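Local coordinates for TqaA (Penicillium aethiopicum, PDB 5DLK), which probably works as the terminal condensation-like domain of a fungal nonribosomal peptide synthetase, closing the carrier-bound peptide into a ring, at residues 30-33 and 34-38; 40-43 and 44-48; 366-369 and 370-373; 442-446 and 447-451; 454-457 and 458-462. All coordinates share one frame; numbering follows the deposited sequence.

Interaction 1: residues 30-33 and 34-38; sequences QALH and KELCS
Cys37 SG lies over one face of the His33 ring, 3.8 Å from its centroid. This is a sulfur-aromatic contact between residues one helical turn apart. The sulfur is set off toward the rim, and its closest ring atom is His33 CE1, with SG to CE1 at 3.4 Å. His33 CG is anti to the backbone N (chi1 173°), which lays the ring alongside the next turn, where the sulfur meets it. The ring is further fixed at NE2, which is hydrogen-bonded to Ser46. Leu32 and Leu36 meet more loosely, with Leu32 CG 4.4 Å from Leu36 CD1. The main chain is regular helix. Lys34 N, Glu35 N, Leu36 N and Cys37 N each bond to the carbonyl four residues back; Cys37 N to His33 O is 3.0 Å. The other side of the helix is exposed. There Ala31, Lys34 and Glu35 meet mostly through backbone and CB atoms, and the Glu35 carboxylate leads away to a salt bridge with Lys39. Helix 29-38 lies against the three-stranded antiparallel sheet. Leu32 and Leu36 pack on Leu112 of strand 108-115 and Val103 of strand 100-105, while His33 touches Leu48 of strand 47-53 and Leu114.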
loop_
_atom_site.group_PDB
_atom_site.type_symbol
_atom_site.label_atom_id
_atom_site.label_comp_id
_atom_site.label_asym_id
_atom_site.label_seq_id
_atom_site.Cartn_x
_atom_site.Cartn_y
_atom_site.Cartn_z
ATOM N N GLN A 30 1.071 -17.165 23.798
ATOM C CA GLN A 30 -0.046 -16.959 24.719
ATOM C C GLN A 30 0.352 -16.060 25.882
ATOM O O GLN A 30 -0.458 -15.272 26.361
ATOM C CB GLN A 30 -0.583 -18.307 25.223
ATOM C CG GLN A 30 -1.078 -19.217 24.101
ATOM C CD GLN A 30 -2.330 -18.683 23.417
ATOM O OE1 GLN A 30 -2.973 -17.752 23.909
ATOM N NE2 GLN A 30 -2.676 -19.265 22.274
ATOM N N ALA A 31 1.605 -16.155 26.320
ATOM C CA ALA A 31 2.102 -15.284 27.383
ATOM C C ALA A 31 2.114 -13.823 26.947
ATOM O O ALA A 31 1.811 -12.925 27.734
ATOM C CB ALA A 31 3.488 -15.708 27.814
ATOM N N LEU A 32 2.480 -13.580 25.691
ATOM C CA LEU A 32 2.465 -12.220 25.173
ATOM C C LEU A 32 1.044 -11.657 25.124
ATOM O O LEU A 32 0.809 -10.496 25.472
ATOM C CB LEU A 32 3.098 -12.178 23.782
ATOM C CG LEU A 32 3.079 -10.815 23.105
ATOM C CD1 LEU A 32 3.865 -9.803 23.931
ATOM C CD2 LEU A 32 3.626 -10.936 21.681
ATOM N N HIS A 33 0.099 -12.479 24.686
ATOM C CA HIS A 33 -1.291 -12.048 24.600
ATOM C C HIS A 33 -1.839 -11.710 25.986
ATOM O O HIS A 33 -2.550 -10.729 26.157
ATOM C CB HIS A 33 -2.144 -13.127 23.941
ATOM C CG HIS A 33 -3.614 -12.832 23.960
ATOM N ND1 HIS A 33 -4.448 -13.280 24.963
ATOM C CD2 HIS A 33 -4.398 -12.140 23.100
ATOM C CE1 HIS A 33 -5.682 -12.876 24.718
ATOM N NE2 HIS A 33 -5.681 -12.188 23.591
ATOM N N LYS A 34 -1.486 -12.535 26.966
ATOM C CA LYS A 34 -1.918 -12.338 28.344
ATOM C C LYS A 34 -1.324 -11.050 28.889
ATOM O O LYS A 34 -1.979 -10.298 29.612
ATOM C CB LYS A 34 -1.504 -13.537 29.203
ATOM C CG LYS A 34 -2.091 -13.549 30.608
ATOM C CD LYS A 34 -1.855 -14.903 31.280
ATOM C CE LYS A 34 -2.398 -14.933 32.707
ATOM N NZ LYS A 34 -1.620 -14.058 33.630
ATOM N N GLU A 35 -0.075 -10.789 28.520
ATOM C CA GLU A 35 0.607 -9.570 28.931
ATOM C C GLU A 35 -0.058 -8.315 28.364
ATOM O O GLU A 35 -0.193 -7.309 29.061
ATOM C CB GLU A 35 2.079 -9.621 28.509
ATOM C CG GLU A 35 2.895 -8.409 28.932
ATOM C CD GLU A 35 3.044 -8.280 30.442
ATOM O OE1 GLU A 35 2.705 -9.237 31.178
ATOM O OE2 GLU A 35 3.507 -7.211 30.897
ATOM N N LEU A 36 -0.473 -8.374 27.101
ATOM C CA LEU A 36 -1.139 -7.237 26.472
ATOM C C LEU A 36 -2.521 -6.998 27.079
ATOM O O LEU A 36 -2.945 -5.856 27.238
ATOM C CB LEU A 36 -1.257 -7.444 24.961
ATOM C CG LEU A 36 0.080 -7.373 24.220
ATOM C CD1 LEU A 36 -0.101 -7.735 22.759
ATOM C CD2 LEU A 36 0.715 -5.990 24.369
ATOM N N CYS A 37 -3.216 -8.080 27.410
ATOM C CA CYS A 37 -4.513 -7.974 28.071
ATOM C C CYS A 37 -4.387 -7.350 29.457
ATOM O O CYS A 37 -5.220 -6.532 29.849
ATOM C CB CYS A 37 -5.180 -9.342 28.182
ATOM S SG CYS A 37 -5.751 -10.026 26.624
ATOM N N SER A 38 -3.343 -7.715 30.193
ATOM C CA SER A 38 -3.191 -7.226 31.561
ATOM C C SER A 38 -2.722 -5.778 31.576
ATOM O O SER A 38 -2.836 -5.090 32.593
ATOM C CB SER A 38 -2.219 -8.105 32.355
ATOM O OG SER A 38 -0.875 -7.797 32.035
#

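Interaction 2: residues 40-43 and 44-48; sequences NVIP and VTSTL. With EDO (1,2-ethanediol), chain G.
A type I beta turn from Pro43 to Ser46 leads the chain from helix 29-38 into strand 47-53. Pro43 O, on the first residue of the turn, takes two bonds from Ser46. The turn bond from Ser46 N is 3.2 Å to Pro43 O, and its donor stands well above the carbonyl plane, 62° out of it. The second bond, from Ser46 OG to Pro43 O, is shorter at 2.8 Å and lies in the carbonyl plane. Ser46 OG sits between its own backbone N and carbonyl carbon (chi1 67°), a rotation that turns the hydroxyl back to Pro43 O. Ile42 CD1 comes within 4.1 Å of the same OG. Upstream, Asn40 has a positive phi and is the C-prime residue of the Schellman motif that ends the helix. A 1,2-ethanediol molecule, probably from the crystallisation liquor, has its O1 modelled 2.5 Å from Asn40 O, too short to be taken at face value. Its O2 lies by the proline ring, 3.5 Å from Pro43 CD. The proton of Ser46 OG is committed to Pro43 O. Toward His33 NE2 the hydroxyl therefore probably acts as acceptor, which would favour a proton on that nitrogen.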
loop_
_atom_site.group_PDB
_atom_site.type_symbol
_atom_site.label_atom_id
_atom_site.label_comp_id
_atom_site.label_asym_id
_atom_site.label_seq_id
_atom_site.Cartn_x
_atom_site.Cartn_y
_atom_site.Cartn_z
ATOM N N ASN A 40 -4.101 -3.731 29.499
ATOM C CA ASN A 40 -5.279 -3.067 28.941
ATOM C C ASN A 40 -5.043 -2.497 27.538
ATOM O O ASN A 40 -5.601 -1.466 27.178
ATOM C CB ASN A 40 -5.749 -1.951 29.878
ATOM C CG ASN A 40 -6.062 -2.460 31.276
ATOM O OD1 ASN A 40 -6.589 -3.562 31.440
ATOM N ND2 ASN A 40 -5.728 -1.665 32.290
ATOM N N VAL A 41 -4.222 -3.183 26.752
ATOM C CA VAL A 41 -3.927 -2.771 25.377
ATOM C C VAL A 41 -4.940 -3.365 24.394
ATOM O O VAL A 41 -5.379 -2.708 23.453
ATOM C CB VAL A 41 -2.503 -3.194 24.978
ATOM C CG1 VAL A 41 -2.219 -2.839 23.514
ATOM C CG2 VAL A 41 -1.481 -2.548 25.917
ATOM N N ILE A 42 -5.311 -4.615 24.638
ATOM C CA ILE A 42 -6.309 -5.323 23.844
ATOM C C ILE A 42 -7.358 -5.911 24.804
ATOM O O ILE A 42 -7.078 -6.048 25.992
ATOM C CB ILE A 42 -5.662 -6.436 23.000
ATOM C CG1 ILE A 42 -4.871 -7.390 23.901
ATOM C CG2 ILE A 42 -4.764 -5.813 21.925
ATOM C CD1 ILE A 42 -4.353 -8.643 23.180
ATOM N N PRO A 43 -8.559 -6.243 24.300
ATOM C CA PRO A 43 -9.643 -6.677 25.201
ATOM C C PRO A 43 -9.310 -7.949 25.982
ATOM O O PRO A 43 -8.715 -8.861 25.415
ATOM C CB PRO A 43 -10.814 -6.921 24.245
ATOM C CG PRO A 43 -10.522 -6.069 23.058
ATOM C CD PRO A 43 -9.030 -6.111 22.909
ATOM N N VAL A 44 -9.690 -8.014 27.259
ATOM C CA VAL A 44 -9.325 -9.162 28.087
ATOM C C VAL A 44 -10.023 -10.437 27.648
ATOM O O VAL A 44 -9.545 -11.528 27.931
ATOM C CB VAL A 44 -9.637 -8.928 29.580
ATOM C CG1 VAL A 44 -8.631 -7.968 30.197
ATOM C CG2 VAL A 44 -11.050 -8.409 29.737
ATOM N N THR A 45 -11.146 -10.312 26.954
ATOM C CA THR A 45 -11.868 -11.497 26.514
ATOM C C THR A 45 -11.433 -12.015 25.141
ATOM O O THR A 45 -11.937 -13.035 24.672
ATOM C CB THR A 45 -13.381 -11.240 26.475
ATOM O OG1 THR A 45 -13.666 -10.191 25.547
ATOM C CG2 THR A 45 -13.890 -10.848 27.870
ATOM N N SER A 46 -10.515 -11.313 24.482
ATOM C CA SER A 46 -10.030 -11.786 23.190
ATOM C C SER A 46 -9.175 -13.035 23.376
ATOM O O SER A 46 -8.617 -13.263 24.453
ATOM C CB SER A 46 -9.215 -10.698 22.466
ATOM O OG SER A 46 -8.011 -10.421 23.166
ATOM N N THR A 47 -9.076 -13.835 22.319
ATOM C CA THR A 47 -8.152 -14.954 22.297
ATOM C C THR A 47 -7.101 -14.726 21.213
ATOM O O THR A 47 -7.325 -13.955 20.278
ATOM C CB THR A 47 -8.866 -16.273 22.028
ATOM O OG1 THR A 47 -9.520 -16.211 20.756
ATOM C CG2 THR A 47 -9.912 -16.530 23.123
ATOM N N LEU A 48 -5.966 -15.398 21.344
ATOM C CA LEU A 48 -4.914 -15.298 20.333
ATOM C C LEU A 48 -5.041 -16.433 19.328
ATOM O O LEU A 48 -4.813 -17.604 19.661
ATOM C CB LEU A 48 -3.535 -15.317 20.985
ATOM C CG LEU A 48 -2.350 -15.143 20.029
ATOM C CD1 LEU A 48 -2.314 -13.714 19.473
ATOM C CD2 LEU A 48 -1.051 -15.501 20.730
HETATM C C1 EDO G . -7.895 -1.397 25.157
HETATM O O1 EDO G . -7.446 -2.529 25.902
HETATM C C2 EDO G . -9.357 -1.713 24.959
HETATM O O2 EDO G . -9.408 -3.131 24.798
#

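Interaction 3: residues 366-369 and 370-373; sequences VELR and DIFQ
Glu367 O takes two backbone N-H groups at the start of helix 368-375. Ile371 N bonds to Glu367 O at 3.0 Å, nearly along the C=O axis. The bond from Asp370 N to Glu367 O, 2.9 Å, is bent and weak. Glu367 is the N-cap residue. A water takes the N-H of Glu367 N and gives a hydrogen to Asp370 OD2, 2.7 Å away, so it bridges the first turn. The Glu367 and Asp370 side chains run side by side in the same direction, with Glu367 CB 3.6 Å from Asp370 OD2. The Glu367 carboxylate accepts a hydrogen bond from Gln56 N and forms a salt bridge with Arg215. Arg369 forms another with Glu381. On the apolar side, Leu368 CD1 sits over one face of the Phe372 ring in a CH-pi contact, 4.0 Å from the centroid. With chi1 at -176° Leu368 points its branch along the helix, and CD1 meets the ring one turn on. Val366 CG2 meets Ile371 CG1 at 3.6 Å, the two side chains crossing at about a right angle. Leu368 and Phe372 face Pro332 of strand 329-336, while Val366 and Ile371 pack on Trp232 of helix 227-235.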
loop_
_atom_site.group_PDB
_atom_site.type_symbol
_atom_site.label_atom_id
_atom_site.label_comp_id
_atom_site.label_asym_id
_atom_site.label_seq_id
_atom_site.Cartn_x
_atom_site.Cartn_y
_atom_site.Cartn_z
ATOM N N VAL A 366 8.791 -12.037 -2.568
ATOM C CA VAL A 366 9.716 -12.289 -1.467
ATOM C C VAL A 366 10.192 -11.001 -0.795
ATOM O O VAL A 366 10.172 -9.950 -1.414
ATOM C CB VAL A 366 10.936 -13.094 -1.930
ATOM C CG1 VAL A 366 10.510 -14.531 -2.290
ATOM C CG2 VAL A 366 11.647 -12.390 -3.108
ATOM N N GLU A 367 10.631 -11.104 0.460
ATOM C CA GLU A 367 11.119 -9.939 1.222
ATOM C C GLU A 367 12.316 -9.262 0.567
ATOM O O GLU A 367 13.260 -9.948 0.191
ATOM C CB GLU A 367 11.521 -10.360 2.633
ATOM C CG GLU A 367 10.372 -10.969 3.433
ATOM C CD GLU A 367 9.355 -9.918 3.855
ATOM O OE1 GLU A 367 9.622 -9.216 4.852
ATOM O OE2 GLU A 367 8.306 -9.806 3.193
ATOM N N LEU A 368 12.295 -7.934 0.464
ATOM C CA LEU A 368 13.418 -7.195 -0.133
ATOM C C LEU A 368 14.757 -7.513 0.543
ATOM O O LEU A 368 15.765 -7.737 -0.133
ATOM C CB LEU A 368 13.169 -5.687 -0.065
ATOM C CG LEU A 368 14.221 -4.791 -0.727
ATOM C CD1 LEU A 368 14.304 -5.083 -2.248
ATOM C CD2 LEU A 368 13.931 -3.324 -0.470
ATOM N N ARG A 369 14.772 -7.536 1.880
ATOM C CA ARG A 369 16.008 -7.851 2.591
ATOM C C ARG A 369 16.488 -9.274 2.299
ATOM O O ARG A 369 17.684 -9.542 2.406
ATOM C CB ARG A 369 15.847 -7.634 4.115
ATOM C CG ARG A 369 14.821 -8.513 4.820
ATOM C CD ARG A 369 14.947 -8.369 6.351
ATOM N NE ARG A 369 14.951 -6.979 6.826
ATOM C CZ ARG A 369 13.856 -6.299 7.190
ATOM N NH1 ARG A 369 12.661 -6.869 7.124
ATOM N NH2 ARG A 369 13.959 -5.045 7.619
ATOM N N ASP A 370 15.577 -10.171 1.924
ATOM C CA ASP A 370 15.958 -11.527 1.527
ATOM C C ASP A 370 16.523 -11.519 0.109
ATOM O O ASP A 370 17.469 -12.239 -0.189
ATOM C CB ASP A 370 14.782 -12.501 1.591
ATOM C CG ASP A 370 14.352 -12.815 3.022
ATOM O OD1 ASP A 370 15.070 -12.422 3.965
ATOM O OD2 ASP A 370 13.298 -13.458 3.177
ATOM N N ILE A 371 15.943 -10.715 -0.768
ATOM C CA ILE A 371 16.558 -10.536 -2.091
ATOM C C ILE A 371 18.004 -10.078 -1.942
ATOM O O ILE A 371 18.922 -10.655 -2.555
ATOM C CB ILE A 371 15.793 -9.511 -2.961
ATOM C CG1 ILE A 371 14.403 -10.053 -3.309
ATOM C CG2 ILE A 371 16.589 -9.204 -4.273
ATOM C CD1 ILE A 371 13.503 -9.014 -4.033
ATOM N N PHE A 372 18.220 -9.050 -1.129
ATOM C CA PHE A 372 19.554 -8.493 -0.993
ATOM C C PHE A 372 20.491 -9.490 -0.274
ATOM O O PHE A 372 21.628 -9.688 -0.706
ATOM C CB PHE A 372 19.525 -7.140 -0.266
ATOM C CG PHE A 372 18.911 -6.015 -1.086
ATOM C CD1 PHE A 372 18.843 -6.108 -2.469
ATOM C CD2 PHE A 372 18.392 -4.877 -0.470
ATOM C CE1 PHE A 372 18.275 -5.089 -3.217
ATOM C CE2 PHE A 372 17.826 -3.859 -1.218
ATOM C CZ PHE A 372 17.770 -3.975 -2.604
ATOM N N GLN A 373 20.026 -10.105 0.816
ATOM C CA GLN A 373 20.861 -11.093 1.503
ATOM C C GLN A 373 21.255 -12.296 0.646
ATOM O O GLN A 373 22.428 -12.677 0.610
ATOM C CB GLN A 373 20.162 -11.617 2.763
ATOM C CG GLN A 373 21.120 -12.378 3.680
ATOM C CD GLN A 373 20.457 -12.818 4.968
ATOM O OE1 GLN A 373 19.641 -12.090 5.539
ATOM N NE2 GLN A 373 20.806 -14.016 5.438
HETATM O O HOH W 1 11.296 -13.869 1.440
#

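Interaction 4: residues 442-446 and 447-451; sequences RVLGQ and EQATE
Gln448 reaches back from the first turn of helix 446-465 to the backbone N of Gly445, the N-cap residue. The bond runs from the N-cap N-H to a side chain three residues on, the half of a capping box that a glycine N-cap can still make. It stands on the loop that follows strand 433-440. The Gln448 chain is extended beyond CG, which lies beside the backbone N (chi1 -67°); this shape carries the amide along the helix start to the glycine. Its OE1 accepts from Gly445 N at 3.0 Å, with the donor in the carbonyl plane and on a lone pair. Leu444 crosses the root of Gln448 at a slant, with CD1 3.8 Å from Gln448 CB. Its other branch, CD2, rests on Ala449, 3.9 Å from Ala449 CB. The two methyl groups of Leu444 thus touch successive residues of the helix. In the main chain, Ala449 N bonds to Gly445 O at 2.8 Å, and Thr450 N bonds to Gln446 O.

Gln446 reaches forward along the helix to Thr450, the two side chains crossing at an angle. Its chain bends at chi2 (61°), and NE2 gives a hydrogen to Thr450 OG1 at 3.3 Å, tilted from the amide plane. NE2 is also hydrogen-bonded to Thr268 OG1 of strand 265-272, so the amide links helix and sheet. Leu444 and Ala449 pack on Val437 of strand 433-440. The Gln446 and Gln448 side chains lie at the surface. A water bridges Gln448 OE1 to the loop: it gives hydrogens to Gln448 OE1 at 2.7 Å and to Val443 O at 3.3 Å.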
loop_
_atom_site.group_PDB
_atom_site.type_symbol
_atom_site.label_atom_id
_atom_site.label_comp_id
_atom_site.label_asym_id
_atom_site.label_seq_id
_atom_site.Cartn_x
_atom_site.Cartn_y
_atom_site.Cartn_z
ATOM N N ARG A 442 13.664 17.833 3.618
ATOM C CA ARG A 442 15.110 17.763 3.814
ATOM C C ARG A 442 15.757 16.946 2.699
ATOM O O ARG A 442 16.901 17.180 2.336
ATOM C CB ARG A 442 15.475 17.125 5.149
ATOM C CG ARG A 442 15.113 17.902 6.401
ATOM C CD ARG A 442 15.177 16.922 7.569
ATOM N NE ARG A 442 15.113 15.564 7.026
ATOM C CZ ARG A 442 15.133 14.442 7.736
ATOM N NH1 ARG A 442 15.212 14.489 9.062
ATOM N NH2 ARG A 442 15.074 13.269 7.103
ATOM N N VAL A 443 15.017 15.963 2.195
ATOM C CA VAL A 443 15.513 15.074 1.148
ATOM C C VAL A 443 15.362 15.729 -0.206
ATOM O O VAL A 443 16.284 15.754 -1.016
ATOM C CB VAL A 443 14.759 13.730 1.170
ATOM C CG1 VAL A 443 15.194 12.849 -0.011
ATOM C CG2 VAL A 443 14.998 13.028 2.487
ATOM N N LEU A 444 14.187 16.294 -0.431
ATOM C CA LEU A 444 13.896 16.947 -1.683
ATOM C C LEU A 444 13.147 18.243 -1.399
ATOM O O LEU A 444 11.993 18.213 -0.970
ATOM C CB LEU A 444 13.085 15.990 -2.557
ATOM C CG LEU A 444 13.035 16.178 -4.062
ATOM C CD1 LEU A 444 14.430 16.065 -4.733
ATOM C CD2 LEU A 444 12.072 15.151 -4.640
ATOM N N GLY A 445 13.811 19.381 -1.605
ATOM C CA GLY A 445 13.215 20.672 -1.332
ATOM C C GLY A 445 12.104 20.951 -2.319
ATOM O O GLY A 445 12.036 20.302 -3.365
ATOM N N GLN A 446 11.232 21.900 -1.992
ATOM C CA GLN A 446 10.076 22.175 -2.839
ATOM C C GLN A 446 10.424 22.476 -4.305
ATOM O O GLN A 446 9.806 21.907 -5.206
ATOM C CB GLN A 446 9.251 23.337 -2.287
ATOM C CG GLN A 446 7.989 23.584 -3.118
ATOM C CD GLN A 446 7.063 22.367 -3.136
ATOM O OE1 GLN A 446 6.415 22.056 -2.138
ATOM N NE2 GLN A 446 7.010 21.672 -4.271
ATOM N N GLU A 447 11.381 23.375 -4.555
ATOM C CA GLU A 447 11.729 23.700 -5.938
ATOM C C GLU A 447 12.272 22.453 -6.659
ATOM O O GLU A 447 12.014 22.255 -7.844
ATOM C CB GLU A 447 12.739 24.869 -6.002
ATOM C CG GLU A 447 14.204 24.454 -6.159
ATOM C CD GLU A 447 15.135 25.608 -6.557
ATOM O OE1 GLU A 447 14.648 26.729 -6.849
ATOM O OE2 GLU A 447 16.364 25.381 -6.593
ATOM N N GLN A 448 12.987 21.599 -5.936
ATOM C CA GLN A 448 13.523 20.366 -6.513
ATOM C C GLN A 448 12.431 19.359 -6.826
ATOM O O GLN A 448 12.482 18.671 -7.860
ATOM C CB GLN A 448 14.536 19.721 -5.573
ATOM C CG GLN A 448 15.803 20.525 -5.397
ATOM C CD GLN A 448 16.727 19.887 -4.390
ATOM O OE1 GLN A 448 16.323 19.579 -3.261
ATOM N NE2 GLN A 448 17.973 19.671 -4.788
ATOM N N ALA A 449 11.447 19.252 -5.940
ATOM C CA ALA A 449 10.363 18.295 -6.176
ATOM C C ALA A 449 9.509 18.760 -7.359
ATOM O O ALA A 449 9.017 17.938 -8.137
ATOM C CB ALA A 449 9.524 18.121 -4.941
ATOM N N THR A 450 9.332 20.078 -7.491
ATOM C CA THR A 450 8.563 20.620 -8.607
ATOM C C THR A 450 9.302 20.273 -9.899
ATOM O O THR A 450 8.682 19.889 -10.889
ATOM C CB THR A 450 8.339 22.168 -8.493
ATOM O OG1 THR A 450 7.468 22.460 -7.394
ATOM C CG2 THR A 450 7.680 22.711 -9.747
ATOM N N GLU A 451 10.627 20.388 -9.880
ATOM C CA GLU A 451 11.417 20.107 -11.081
ATOM C C GLU A 451 11.374 18.627 -11.421
ATOM O O GLU A 451 11.277 18.259 -12.595
ATOM C CB GLU A 451 12.871 20.559 -10.916
ATOM C CG GLU A 451 13.726 20.402 -12.188
ATOM C CD GLU A 451 13.252 21.256 -13.385
ATOM O OE1 GLU A 451 12.369 22.127 -13.221
ATOM O OE2 GLU A 451 13.777 21.061 -14.505
HETATM O O HOH W 2 17.739 18.665 -1.154
#

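Interaction 5: residues 454-457 and 458-462; sequences NNIS and AIITK
Ile456 CG2 and Ile460 CD1 meet at 4.0 Å, one turn apart on helix 446-465. The two side chains run at a slant to each other, and this is the apolar side-chain pair of the contact. In Ile456, CG2 is the branch anti to the backbone N and is the one turned along the helix toward Ile460. Ile460 answers with its longer branch: CG1 lies 3.3 Å from Ile456 O, so the chain passes close by that oxygen before its CD1 reaches the methyl. Ile459 also lies close to a carbonyl one turn back, with its CD1 3.4 Å from Asn455 O.

The backbone holds these side chains in place. Ala458 N bonds to Asn454 O, Ile459 N to Asn455 O, and Ile460 N to Ile456 O at 3.0 Å. The bond from Thr461 N to Ser457 O is also 3.0 Å and close to straight, 170° at the hydrogen. In one of its two modelled conformers Ser457 turns its hydroxyl back toward the carbonyls of Ala453 and Asn454; which of them it bonds is not certain.

Further out, Asn455 ND2 is bonded to Glu451 on the same helix. Ile456 packs on Phe294, and Ile459 and Ile460 on Ala290, of helix 283-299. Ser457 and Ile460 touch Val435 of strand 433-440, while Thr461 meets Ile272 of strand 265-272. The segment is therefore a regular alpha-helix with i to i+4 bonds throughout, packed between a neighbouring helix and the mixed sheet of the condensation-type fold.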
loop_
_atom_site.group_PDB
_atom_site.type_symbol
_atom_site.label_atom_id
_atom_site.label_comp_id
_atom_site.label_asym_id
_atom_site.label_seq_id
_atom_site.Cartn_x
_atom_site.Cartn_y
_atom_site.Cartn_z
ATOM N N ASN A 454 7.966 17.910 -12.903
ATOM C CA ASN A 454 7.949 18.500 -14.236
ATOM C C ASN A 454 8.733 17.687 -15.257
ATOM O O ASN A 454 8.251 17.437 -16.357
ATOM C CB ASN A 454 8.507 19.921 -14.190
ATOM C CG ASN A 454 7.481 20.920 -13.666
ATOM O OD1 ASN A 454 6.290 20.609 -13.587
ATOM N ND2 ASN A 454 7.939 22.113 -13.299
ATOM N N ASN A 455 9.951 17.307 -14.894
ATOM C CA ASN A 455 10.813 16.558 -15.822
ATOM C C ASN A 455 10.237 15.181 -16.170
ATOM O O ASN A 455 10.190 14.789 -17.338
ATOM C CB ASN A 455 12.205 16.358 -15.226
ATOM C CG ASN A 455 13.007 17.644 -15.120
ATOM O OD1 ASN A 455 14.024 17.673 -14.425
ATOM N ND2 ASN A 455 12.541 18.716 -15.763
ATOM N N ILE A 456 9.835 14.446 -15.138
ATOM C CA ILE A 456 9.244 13.120 -15.333
ATOM C C ILE A 456 8.003 13.224 -16.217
ATOM O O ILE A 456 7.855 12.469 -17.171
ATOM C CB ILE A 456 8.850 12.451 -13.986
ATOM C CG1 ILE A 456 10.085 12.188 -13.107
ATOM C CG2 ILE A 456 8.102 11.140 -14.230
ATOM C CD1 ILE A 456 11.119 11.248 -13.737
ATOM N N SER A 457 7.117 14.174 -15.915
ATOM C CA SER A 457 5.916 14.315 -16.729
ATOM C C SER A 457 6.254 14.721 -18.173
ATOM O O SER A 457 5.607 14.236 -19.101
ATOM C CB SER A 457 4.939 15.313 -16.085
ATOM O OG SER A 457 5.488 16.612 -16.045
ATOM N N ALA A 458 7.269 15.564 -18.366
ATOM C CA ALA A 458 7.671 15.985 -19.707
ATOM C C ALA A 458 8.170 14.809 -20.545
ATOM O O ALA A 458 7.874 14.705 -21.738
ATOM C CB ALA A 458 8.760 17.068 -19.630
ATOM N N ILE A 459 8.956 13.945 -19.915
ATOM C CA ILE A 459 9.459 12.745 -20.598
ATOM C C ILE A 459 8.322 11.807 -20.961
ATOM O O ILE A 459 8.284 11.291 -22.086
ATOM C CB ILE A 459 10.501 11.998 -19.728
ATOM C CG1 ILE A 459 11.722 12.892 -19.493
ATOM C CG2 ILE A 459 10.947 10.677 -20.432
ATOM C CD1 ILE A 459 12.490 12.514 -18.238
ATOM N N ILE A 460 7.386 11.592 -20.037
ATOM C CA ILE A 460 6.233 10.731 -20.327
ATOM C C ILE A 460 5.491 11.241 -21.571
ATOM O O ILE A 460 5.165 10.481 -22.487
ATOM C CB ILE A 460 5.263 10.675 -19.136
ATOM C CG1 ILE A 460 5.902 9.911 -17.955
ATOM C CG2 ILE A 460 3.963 9.990 -19.544
ATOM C CD1 ILE A 460 5.094 10.011 -16.628
ATOM N N THR A 461 5.186 12.538 -21.573
ATOM C CA THR A 461 4.486 13.104 -22.732
ATOM C C THR A 461 5.318 13.010 -24.021
ATOM O O THR A 461 4.788 12.731 -25.090
ATOM C CB THR A 461 4.096 14.562 -22.478
ATOM O OG1 THR A 461 3.170 14.595 -21.390
ATOM C CG2 THR A 461 3.447 15.153 -23.717
ATOM N N LYS A 462 6.624 13.219 -23.918
ATOM C CA LYS A 462 7.470 13.116 -25.106
ATOM C C LYS A 462 7.480 11.682 -25.656
ATOM O O LYS A 462 7.380 11.465 -26.866
ATOM C CB LYS A 462 8.884 13.587 -24.783
ATOM C CG LYS A 462 9.784 13.734 -26.003
ATOM C CD LYS A 462 10.870 14.783 -25.766
ATOM C CE LYS A 462 10.263 16.130 -25.384
ATOM N NZ LYS A 462 11.301 17.194 -25.238
#

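In the fold
All five contacts are local and follow one another along the chain; none nests in or crosses another. Interaction 1 is a turn of helix 29-38. Interaction 2 closes the turn leading from it into strand 47-53, and the two touch, so together they join the helix to the edge of the three-stranded sheet. Much later, interaction 3 sets helix 368-375 against strand 329-336 and helix 227-235, its centre about 31 Å from that of interaction 1. Interaction 4 opens helix 446-465 after strand 433-440, and interaction 5 continues it. Both lay this helix on strands 265-272 and 433-440 of the six-stranded sheet, with helix 283-299 beside interaction 5. Interactions 1 and 5 lie on opposite sides of the chain's centre.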